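PDB 5UJU: NAD-dependent aldehyde dehydrogenase from Burkholderia multivorans, which probably oxidises aldehydes to carboxylic acids with NAD as the electron acceptor. Local coordinates for residues 149-152 with 153-157; 214-217 with 218-222; 518-521 with 522-526. All coordinates share one frame; numbering follows the deposited sequence.

Interaction 1: 149-152 with 153-157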
ATOM      1  N   PHE A 149     -12.570  34.757   1.222  1.00 38.27           N
ATOM      2  CA  PHE A 149     -13.816  34.016   1.024  1.00 32.69           C
ATOM      3  C   PHE A 149     -13.781  33.158  -0.240  1.00 31.84           C
ATOM      4  O   PHE A 149     -14.190  31.990  -0.220  1.00 35.36           O
ATOM      5  CB  PHE A 149     -15.020  34.950   0.984  1.00 35.65           C
ATOM      6  CG  PHE A 149     -16.322  34.204   0.778  1.00 39.19           C
ATOM      7  CD1 PHE A 149     -16.956  34.202  -0.456  1.00 40.23           C
ATOM      8  CD2 PHE A 149     -16.870  33.464   1.809  1.00 38.27           C
ATOM      9  CE1 PHE A 149     -18.139  33.498  -0.645  1.00 45.41           C
ATOM     10  CE2 PHE A 149     -18.048  32.749   1.624  1.00 40.64           C
ATOM     11  CZ  PHE A 149     -18.683  32.774   0.394  1.00 40.13           C
ATOM     12  N   MET A 150     -13.328  33.724  -1.359  1.00 29.84           N
ATOM     13  CA  MET A 150     -13.371  32.971  -2.611  1.00 29.81           C
ATOM     14  C   MET A 150     -12.549  31.690  -2.519  1.00 32.43           C
ATOM     15  O   MET A 150     -13.005  30.622  -2.952  1.00 31.96           O
ATOM     16  CB  MET A 150     -12.896  33.834  -3.776  1.00 34.34           C
ATOM     17  CG  MET A 150     -13.015  33.160  -5.139  1.00 55.79           C
ATOM     18  SD  MET A 150     -14.717  32.783  -5.641  1.00 69.19           S
ATOM     19  CE  MET A 150     -15.483  34.406  -5.584  1.00 71.46           C
ATOM     20  N   MET A 151     -11.339  31.764  -1.950  1.00 31.31           N
ATOM     21  CA  MET A 151     -10.554  30.546  -1.765  1.00 37.25           C
ATOM     22  C   MET A 151     -11.180  29.635  -0.712  1.00 29.07           C
ATOM     23  O   MET A 151     -11.152  28.405  -0.843  1.00 28.99           O
ATOM     24  CB  MET A 151      -9.119  30.888  -1.370  1.00 34.74           C
ATOM     25  CG  MET A 151      -8.303  29.642  -1.031  1.00 31.09           C
ATOM     26  SD  MET A 151      -6.579  29.987  -0.599  1.00 35.36           S
ATOM     27  CE  MET A 151      -5.965  30.505  -2.195  1.00 31.08           C
ATOM     28  N   ALA A 152     -11.721  30.214   0.353  1.00 29.97           N
ATOM     29  CA  ALA A 152     -12.366  29.386   1.365  1.00 30.81           C
ATOM     30  C   ALA A 152     -13.503  28.579   0.751  1.00 29.12           C
ATOM     31  O   ALA A 152     -13.639  27.382   1.020  1.00 30.44           O
ATOM     32  CB  ALA A 152     -12.868  30.263   2.510  1.00 25.43           C
ATOM     33  N   PHE A 153     -14.278  29.201  -0.137  1.00 31.25           N
ATOM     34  CA  PHE A 153     -15.348  28.491  -0.830  1.00 28.54           C
ATOM     35  C   PHE A 153     -14.794  27.397  -1.742  1.00 29.22           C
ATOM     36  O   PHE A 153     -15.174  26.229  -1.632  1.00 30.50           O
ATOM     37  CB  PHE A 153     -16.186  29.487  -1.634  1.00 29.08           C
ATOM     38  CG  PHE A 153     -17.334  28.854  -2.370  1.00 35.18           C
ATOM     39  CD1 PHE A 153     -18.569  28.676  -1.744  1.00 32.78           C
ATOM     40  CD2 PHE A 153     -17.181  28.431  -3.681  1.00 29.96           C
ATOM     41  CE1 PHE A 153     -19.630  28.083  -2.416  1.00 33.19           C
ATOM     42  CE2 PHE A 153     -18.240  27.837  -4.361  1.00 35.62           C
ATOM     43  CZ  PHE A 153     -19.466  27.657  -3.725  1.00 30.27           C
ATOM     44  N   GLN A 154     -13.886  27.756  -2.648  1.00 29.62           N
ATOM     45  CA  GLN A 154     -13.379  26.782  -3.610  1.00 34.77           C
ATOM     46  C   GLN A 154     -12.568  25.695  -2.920  1.00 40.89           C
ATOM     47  O   GLN A 154     -12.874  24.502  -3.041  1.00 47.67           O
ATOM     48  CB  GLN A 154     -12.540  27.480  -4.671  1.00 31.02           C
ATOM     49  CG  GLN A 154     -13.293  28.503  -5.462  1.00 37.93           C
ATOM     50  CD  GLN A 154     -12.562  28.879  -6.737  1.00 46.61           C
ATOM     51  OE1 GLN A 154     -11.360  28.635  -6.869  1.00 48.67           O
ATOM     52  NE2 GLN A 154     -13.290  29.454  -7.690  1.00 48.07           N
ATOM     53  N   ALA A 155     -11.532  26.090  -2.180  1.00 37.80           N
ATOM     54  CA  ALA A 155     -10.676  25.098  -1.537  1.00 36.31           C
ATOM     55  C   ALA A 155     -11.396  24.360  -0.416  1.00 33.64           C
ATOM     56  O   ALA A 155     -11.129  23.177  -0.185  1.00 37.97           O
ATOM     57  CB  ALA A 155      -9.403  25.767  -1.009  1.00 41.95           C
ATOM     58  N   GLY A 156     -12.303  25.023   0.300  1.00 32.30           N
ATOM     59  CA  GLY A 156     -12.985  24.339   1.380  1.00 28.59           C
ATOM     60  C   GLY A 156     -14.190  23.545   0.923  1.00 29.57           C
ATOM     61  O   GLY A 156     -14.541  22.542   1.549  1.00 30.93           O
ATOM     62  N   GLY A 157     -14.820  23.956  -0.182  1.00 26.10           N
ATOM     63  CA  GLY A 157     -16.025  23.317  -0.661  1.00 26.04           C
ATOM     64  C   GLY A 157     -15.772  22.486  -1.908  1.00 25.83           C
ATOM     65  O   GLY A 157     -15.166  21.418  -1.847  1.00 26.48           O
TER

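Interaction 2: 214-217 with 218-222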
ATOM      1  N   CYS A 214      -4.543  22.683   9.975  1.00 33.05           N
ATOM      2  CA  CYS A 214      -5.092  23.985  10.362  1.00 32.18           C
ATOM      3  C   CYS A 214      -5.339  24.919   9.178  1.00 34.66           C
ATOM      4  O   CYS A 214      -6.087  25.891   9.333  1.00 37.53           O
ATOM      5  CB  CYS A 214      -4.195  24.685  11.389  1.00 41.16           C
ATOM      6  SG  CYS A 214      -2.631  25.324  10.758  1.00 47.41           S
ATOM      7  N   THR A 215      -4.746  24.652   8.007  1.00 28.36           N
ATOM      8  CA  THR A 215      -4.891  25.527   6.844  1.00 32.94           C
ATOM      9  C   THR A 215      -5.890  25.007   5.817  1.00 33.89           C
ATOM     10  O   THR A 215      -6.637  25.798   5.235  1.00 39.94           O
ATOM     11  CB  THR A 215      -3.544  25.707   6.135  1.00 33.00           C
ATOM     12  OG1 THR A 215      -2.936  24.420   5.985  1.00 40.04           O
ATOM     13  CG2 THR A 215      -2.618  26.620   6.940  1.00 37.83           C
ATOM     14  N   PHE A 216      -5.894  23.708   5.538  1.00 29.39           N
ATOM     15  CA  PHE A 216      -6.816  23.118   4.563  1.00 31.81           C
ATOM     16  C   PHE A 216      -7.540  21.946   5.207  1.00 35.32           C
ATOM     17  O   PHE A 216      -7.359  20.783   4.812  1.00 31.47           O
ATOM     18  CB  PHE A 216      -6.077  22.687   3.295  1.00 32.42           C
ATOM     19  CG  PHE A 216      -5.609  23.846   2.446  1.00 37.49           C
ATOM     20  CD1 PHE A 216      -4.423  24.503   2.734  1.00 32.32           C
ATOM     21  CD2 PHE A 216      -6.369  24.289   1.370  1.00 37.74           C
ATOM     22  CE1 PHE A 216      -4.000  25.576   1.961  1.00 34.80           C
ATOM     23  CE2 PHE A 216      -5.948  25.368   0.586  1.00 39.27           C
ATOM     24  CZ  PHE A 216      -4.765  26.011   0.892  1.00 37.51           C
ATOM     25  N   PRO A 217      -8.423  22.231   6.173  1.00 36.23           N
ATOM     26  CA  PRO A 217      -9.049  21.135   6.936  1.00 37.29           C
ATOM     27  C   PRO A 217      -9.854  20.177   6.072  1.00 36.94           C
ATOM     28  O   PRO A 217      -9.735  18.952   6.236  1.00 30.63           O
ATOM     29  CB  PRO A 217      -9.926  21.878   7.960  1.00 35.52           C
ATOM     30  CG  PRO A 217     -10.203  23.222   7.334  1.00 34.55           C
ATOM     31  CD  PRO A 217      -8.940  23.557   6.559  1.00 35.16           C
ATOM     32  N   THR A 218     -10.666  20.694   5.146  1.00 32.85           N
ATOM     33  CA  THR A 218     -11.438  19.792   4.296  1.00 34.91           C
ATOM     34  C   THR A 218     -10.623  19.300   3.099  1.00 25.46           C
ATOM     35  O   THR A 218     -10.696  18.120   2.743  1.00 25.81           O
ATOM     36  CB  THR A 218     -12.729  20.472   3.833  1.00 31.03           C
ATOM     37  OG1 THR A 218     -12.420  21.693   3.147  1.00 30.59           O
ATOM     38  CG2 THR A 218     -13.633  20.772   5.031  1.00 33.84           C
ATOM     39  N   TRP A 219      -9.853  20.175   2.458  1.00 27.43           N
ATOM     40  CA  TRP A 219      -9.135  19.767   1.252  1.00 29.38           C
ATOM     41  C   TRP A 219      -8.127  18.673   1.564  1.00 33.54           C
ATOM     42  O   TRP A 219      -8.012  17.690   0.821  1.00 35.41           O
ATOM     43  CB  TRP A 219      -8.431  20.961   0.624  1.00 25.91           C
ATOM     44  CG  TRP A 219      -7.988  20.723  -0.810  1.00 36.17           C
ATOM     45  CD1 TRP A 219      -8.671  21.057  -1.947  1.00 32.91           C
ATOM     46  CD2 TRP A 219      -6.756  20.121  -1.245  1.00 36.09           C
ATOM     47  NE1 TRP A 219      -7.940  20.702  -3.063  1.00 33.58           N
ATOM     48  CE2 TRP A 219      -6.766  20.121  -2.658  1.00 33.43           C
ATOM     49  CE3 TRP A 219      -5.647  19.584  -0.577  1.00 40.35           C
ATOM     50  CZ2 TRP A 219      -5.712  19.603  -3.416  1.00 37.85           C
ATOM     51  CZ3 TRP A 219      -4.601  19.066  -1.334  1.00 43.19           C
ATOM     52  CH2 TRP A 219      -4.644  19.080  -2.737  1.00 42.11           C
ATOM     53  N   ASN A 220      -7.369  18.838   2.651  1.00 28.90           N
ATOM     54  CA  ASN A 220      -6.456  17.788   3.082  1.00 34.51           C
ATOM     55  C   ASN A 220      -7.156  16.680   3.858  1.00 33.12           C
ATOM     56  O   ASN A 220      -6.702  15.533   3.818  1.00 36.44           O
ATOM     57  CB  ASN A 220      -5.315  18.362   3.930  1.00 33.45           C
ATOM     58  CG  ASN A 220      -4.284  19.109   3.096  1.00 49.29           C
ATOM     59  OD1 ASN A 220      -4.003  20.280   3.331  1.00 56.86           O
ATOM     60  ND2 ASN A 220      -3.709  18.419   2.121  1.00 51.17           N
ATOM     61  N   GLY A 221      -8.232  16.987   4.582  1.00 31.25           N
ATOM     62  CA  GLY A 221      -8.874  15.966   5.395  1.00 27.21           C
ATOM     63  C   GLY A 221      -9.793  15.031   4.629  1.00 30.29           C
ATOM     64  O   GLY A 221      -9.866  13.835   4.940  1.00 31.97           O
ATOM     65  N   TYR A 222     -10.494  15.555   3.622  1.00 25.92           N
ATOM     66  CA  TYR A 222     -11.485  14.740   2.918  1.00 25.76           C
ATOM     67  C   TYR A 222     -10.920  13.498   2.246  1.00 25.83           C
ATOM     68  O   TYR A 222     -11.602  12.458   2.290  1.00 27.44           O
ATOM     69  CB  TYR A 222     -12.232  15.566   1.866  1.00 23.18           C
ATOM     70  CG  TYR A 222     -13.326  16.426   2.425  1.00 23.26           C
ATOM     71  CD1 TYR A 222     -13.493  16.575   3.793  1.00 23.22           C
ATOM     72  CD2 TYR A 222     -14.187  17.106   1.580  1.00 24.44           C
ATOM     73  CE1 TYR A 222     -14.507  17.395   4.308  1.00 23.85           C
ATOM     74  CE2 TYR A 222     -15.185  17.906   2.076  1.00 23.55           C
ATOM     75  CZ  TYR A 222     -15.347  18.041   3.433  1.00 24.75           C
ATOM     76  OH  TYR A 222     -16.355  18.843   3.908  1.00 24.97           O
TER

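Interaction 3: 518-521 with 522-526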
ATOM      1  N   GLY A 518       0.853  32.531 -17.248  1.00 41.55           N
ATOM      2  CA  GLY A 518      -0.525  32.967 -17.382  1.00 42.94           C
ATOM      3  C   GLY A 518      -1.376  32.778 -16.137  1.00 45.93           C
ATOM      4  O   GLY A 518      -0.982  33.169 -15.032  1.00 42.96           O
ATOM      5  N   GLY A 519      -2.557  32.186 -16.304  1.00 44.73           N
ATOM      6  CA  GLY A 519      -3.524  32.085 -15.233  1.00 41.67           C
ATOM      7  C   GLY A 519      -3.483  30.834 -14.394  1.00 44.25           C
ATOM      8  O   GLY A 519      -4.317  30.685 -13.493  1.00 46.25           O
ATOM      9  N   VAL A 520      -2.546  29.924 -14.638  1.00 38.98           N
ATOM     10  CA  VAL A 520      -2.371  28.734 -13.811  1.00 44.15           C
ATOM     11  C   VAL A 520      -1.122  28.936 -12.960  1.00 43.20           C
ATOM     12  O   VAL A 520      -0.066  29.323 -13.478  1.00 36.89           O
ATOM     13  CB  VAL A 520      -2.273  27.455 -14.664  1.00 43.40           C
ATOM     14  CG1 VAL A 520      -1.893  26.260 -13.800  1.00 38.74           C
ATOM     15  CG2 VAL A 520      -3.593  27.187 -15.384  1.00 39.15           C
ATOM     16  N   PHE A 521      -1.248  28.707 -11.656  1.00 44.86           N
ATOM     17  CA  PHE A 521      -0.158  28.930 -10.719  1.00 43.17           C
ATOM     18  C   PHE A 521       0.306  27.612 -10.121  1.00 38.50           C
ATOM     19  O   PHE A 521      -0.485  26.673  -9.953  1.00 33.96           O
ATOM     20  CB  PHE A 521      -0.579  29.893  -9.605  1.00 38.35           C
ATOM     21  CG  PHE A 521      -1.215  31.142 -10.123  1.00 43.72           C
ATOM     22  CD1 PHE A 521      -0.438  32.128 -10.724  1.00 39.84           C
ATOM     23  CD2 PHE A 521      -2.593  31.321 -10.049  1.00 45.39           C
ATOM     24  CE1 PHE A 521      -1.014  33.275 -11.225  1.00 37.87           C
ATOM     25  CE2 PHE A 521      -3.180  32.469 -10.550  1.00 47.75           C
ATOM     26  CZ  PHE A 521      -2.384  33.457 -11.139  1.00 39.56           C
ATOM     27  N   VAL A 522       1.610  27.550  -9.818  1.00 29.35           N
ATOM     28  CA  VAL A 522       2.177  26.320  -9.272  1.00 34.74           C
ATOM     29  C   VAL A 522       1.427  25.891  -8.017  1.00 33.37           C
ATOM     30  O   VAL A 522       1.351  24.695  -7.716  1.00 34.52           O
ATOM     31  CB  VAL A 522       3.690  26.486  -9.009  1.00 38.90           C
ATOM     32  CG1 VAL A 522       3.946  27.425  -7.829  1.00 39.23           C
ATOM     33  CG2 VAL A 522       4.347  25.118  -8.802  1.00 32.13           C
ATOM     34  N   ASN A 523       0.813  26.845  -7.293  1.00 32.86           N
ATOM     35  CA  ASN A 523       0.053  26.483  -6.101  1.00 26.04           C
ATOM     36  C   ASN A 523      -1.126  25.579  -6.439  1.00 33.95           C
ATOM     37  O   ASN A 523      -1.557  24.797  -5.589  1.00 34.26           O
ATOM     38  CB  ASN A 523      -0.504  27.712  -5.374  1.00 29.77           C
ATOM     39  CG  ASN A 523       0.493  28.854  -5.283  1.00 38.52           C
ATOM     40  OD1 ASN A 523       1.167  29.177  -6.256  1.00 38.61           O
ATOM     41  ND2 ASN A 523       0.576  29.475  -4.108  1.00 34.28           N
ATOM     42  N   GLN A 524      -1.657  25.672  -7.657  1.00 36.23           N
ATOM     43  CA  GLN A 524      -2.938  25.059  -7.987  1.00 39.66           C
ATOM     44  C   GLN A 524      -2.783  23.618  -8.459  1.00 39.73           C
ATOM     45  O   GLN A 524      -1.801  23.254  -9.114  1.00 39.38           O
ATOM     46  CB  GLN A 524      -3.648  25.865  -9.073  1.00 46.19           C
ATOM     47  CG  GLN A 524      -3.983  27.281  -8.663  1.00 49.25           C
ATOM     48  CD  GLN A 524      -4.475  28.117  -9.824  1.00 45.77           C
ATOM     49  OE1 GLN A 524      -3.909  28.086 -10.919  1.00 44.31           O
ATOM     50  NE2 GLN A 524      -5.558  28.851  -9.599  1.00 45.62           N
ATOM     51  N   SER A 525      -3.774  22.791  -8.114  1.00 34.42           N
ATOM     52  CA  SER A 525      -3.841  21.443  -8.659  1.00 44.80           C
ATOM     53  C   SER A 525      -5.305  21.048  -8.793  1.00 43.90           C
ATOM     54  O   SER A 525      -6.138  21.406  -7.953  1.00 45.83           O
ATOM     55  CB  SER A 525      -3.073  20.418  -7.800  1.00 49.18           C
ATOM     56  OG  SER A 525      -3.749  20.089  -6.597  1.00 51.19           O
ATOM     57  N   ALA A 526      -5.604  20.293  -9.843  1.00 33.31           N
ATOM     58  CA  ALA A 526      -6.963  19.871 -10.149  1.00 37.50           C
ATOM     59  C   ALA A 526      -7.108  18.386  -9.864  1.00 37.22           C
ATOM     60  O   ALA A 526      -6.277  17.580 -10.305  1.00 36.17           O
ATOM     61  CB  ALA A 526      -7.321  20.166 -11.607  1.00 35.40           C
TER

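Interaction 1: 149-152 with 153-157
The short helix 149-156 is held by four successive i to i+4 backbone bonds between residues 149-152 and 153-156. Phe153 N donates to Phe149 O at 2.8 Å, and Gln154 N reaches Met150 O almost straight, with 172° at the hydrogen. Toward the C-terminal end the bonds bend: Gly156 N still comes within 2.8 Å of Ala152 O, but it stands 43° out of the carbonyl plane. The helix ends there, and Gly157 leaves helical geometry and serves as N-cap of helix 158-175. At Gly156 the chain passes close to Ala152 O, which glycine, lacking a side chain, allows.

Side chains meet lightly. Met151 CG touches Ala155 CB at 4.0 Å, a small methyl beside a chain extended as far as SD and bent only at its end. Met150, bent at chi2 (64°) and chi3, brings SD to 4.2 Å from Gln154 NE2. That amide nitrogen gives a weak hydrogen bond to Glu39 O. Four N-H groups and four carbonyls are thus paired within the helix, while Gly156 O takes the hydroxyl of Thr218; Met150 packs on Pro41, Met151 on Leu345 and Tyr346, and the Phe149 and Phe153 rings meet Tyr139 and Phe135.

Interaction 2: 214-217 with 218-222
The Phe216 ring and the Asn220 amide, turned 81° from each other, meet where the chain enters helix 217-230. The amide oxygen comes obliquely to the ring, and OD1 lies 3.2 Å from Phe216 CB. CD2 of Phe216 lies 4.0 Å from Trp219 CB, also approached obliquely, and the two aromatic side chains run side by side in the same direction. Asn220 CG lies at the edge of the Trp219 ring and in its plane, while His532 meets the indole edge-to-face. Between residues one turn apart, Thr218 CB sits over one face of the Tyr222 ring, 3.5 Å above its plane and offset toward the rim; Phe226 meets that ring edge-to-face.

With CG anti to the carbonyl carbon (chi1 -71°), the Phe216 ring is set beside Trp219 CB. Phe216 O accepts the Asn220 N-H at 2.9 Å. The next bond, from Gly221 N to Pro217 O, is weak, its angle only 126°, and Gly221 CA, which carries no side chain, approaches the same oxygen closely in a CA-H...O contact of 3.2 Å. Pro217 suits the first turn, where its missing N-H costs no helical bond, and its ring packs on Pro246.

Thr218 OG1 is hydrogen-bonded to Gly156 O, and Tyr222 OH to Thr250 OG1 of helix 245-260. Both hydroxyls therefore have partners in a largely buried setting. The chemistry implies a helix start that combines a sound backbone bond, a weak one and the 2.7 Å bond from Tyr222 N to Thr218 O, with Phe216 packed alongside, while hydroxyls link the helix to its neighbours.

Interaction 3: 518-521 with 522-526
Two hydrogen bonds join Phe521 and Gln524, the ends of a type I beta turn that runs through Val522 and Asn523 in the loop after strand 511-514, beside helix 332-344. In the backbone bond, Gln524 N donates to Phe521 O at 2.8 Å and closes the turn. In the side-chain bond, Phe521 N donates to Gln524 OE1, also at 2.8 Å, with 166° at the hydrogen; the donor stands 41° out of the amide's carbonyl plane. Gln524 has the length for this: with the chain extended beyond CG, its amide reaches back to the N-H of the first residue.

Among the looser contacts, OE1 of Gln524 also lies 3.3 Å from Val520 CA. The Phe521 ring and the Gln524 side chain run together, their planes 49° apart, and Phe521 CD2 is 3.7 Å from Gln524 CD. Gly519 C rests over one face of the ring, offset toward the rim, and Phe341 meets the ring as well.

Several links to the surroundings are polar. Asn523 ND2 donates to Ser342 O, and Asn338 ND2 bonds to Gly518 O and Val520 O, while Gln524 O accepts from Arg560 NH1 of the second subunit. With both the N-H and the C=O of Phe521 paired to Gln524, the double pairing probably holds the turn in shape, and the turn presents a backbone carbonyl to the subunit interface.

Each interaction lies within one continuous piece of chain, so none encloses a long loop; in sequence they follow one another without nesting or crossing. Interaction 1 comes first, on helix 149-156. Interaction 2 follows after strand 191-211, at the start of helix 217-230, and interaction 3 lies much later, in the loop after strand 511-514. Interactions 1 and 2 pack together: besides the hydroxyl link between them, Ala155 CB touches Phe216 CE2 at 3.8 Å. Interaction 3 touches interaction 2 by packing of Ser525 OG against Trp219 CZ2, 3.8 Å apart, but does not touch interaction 1. Residues 214-222 thus lie between helix 149-156 and the 518-526 loop, which reaches the second subunit.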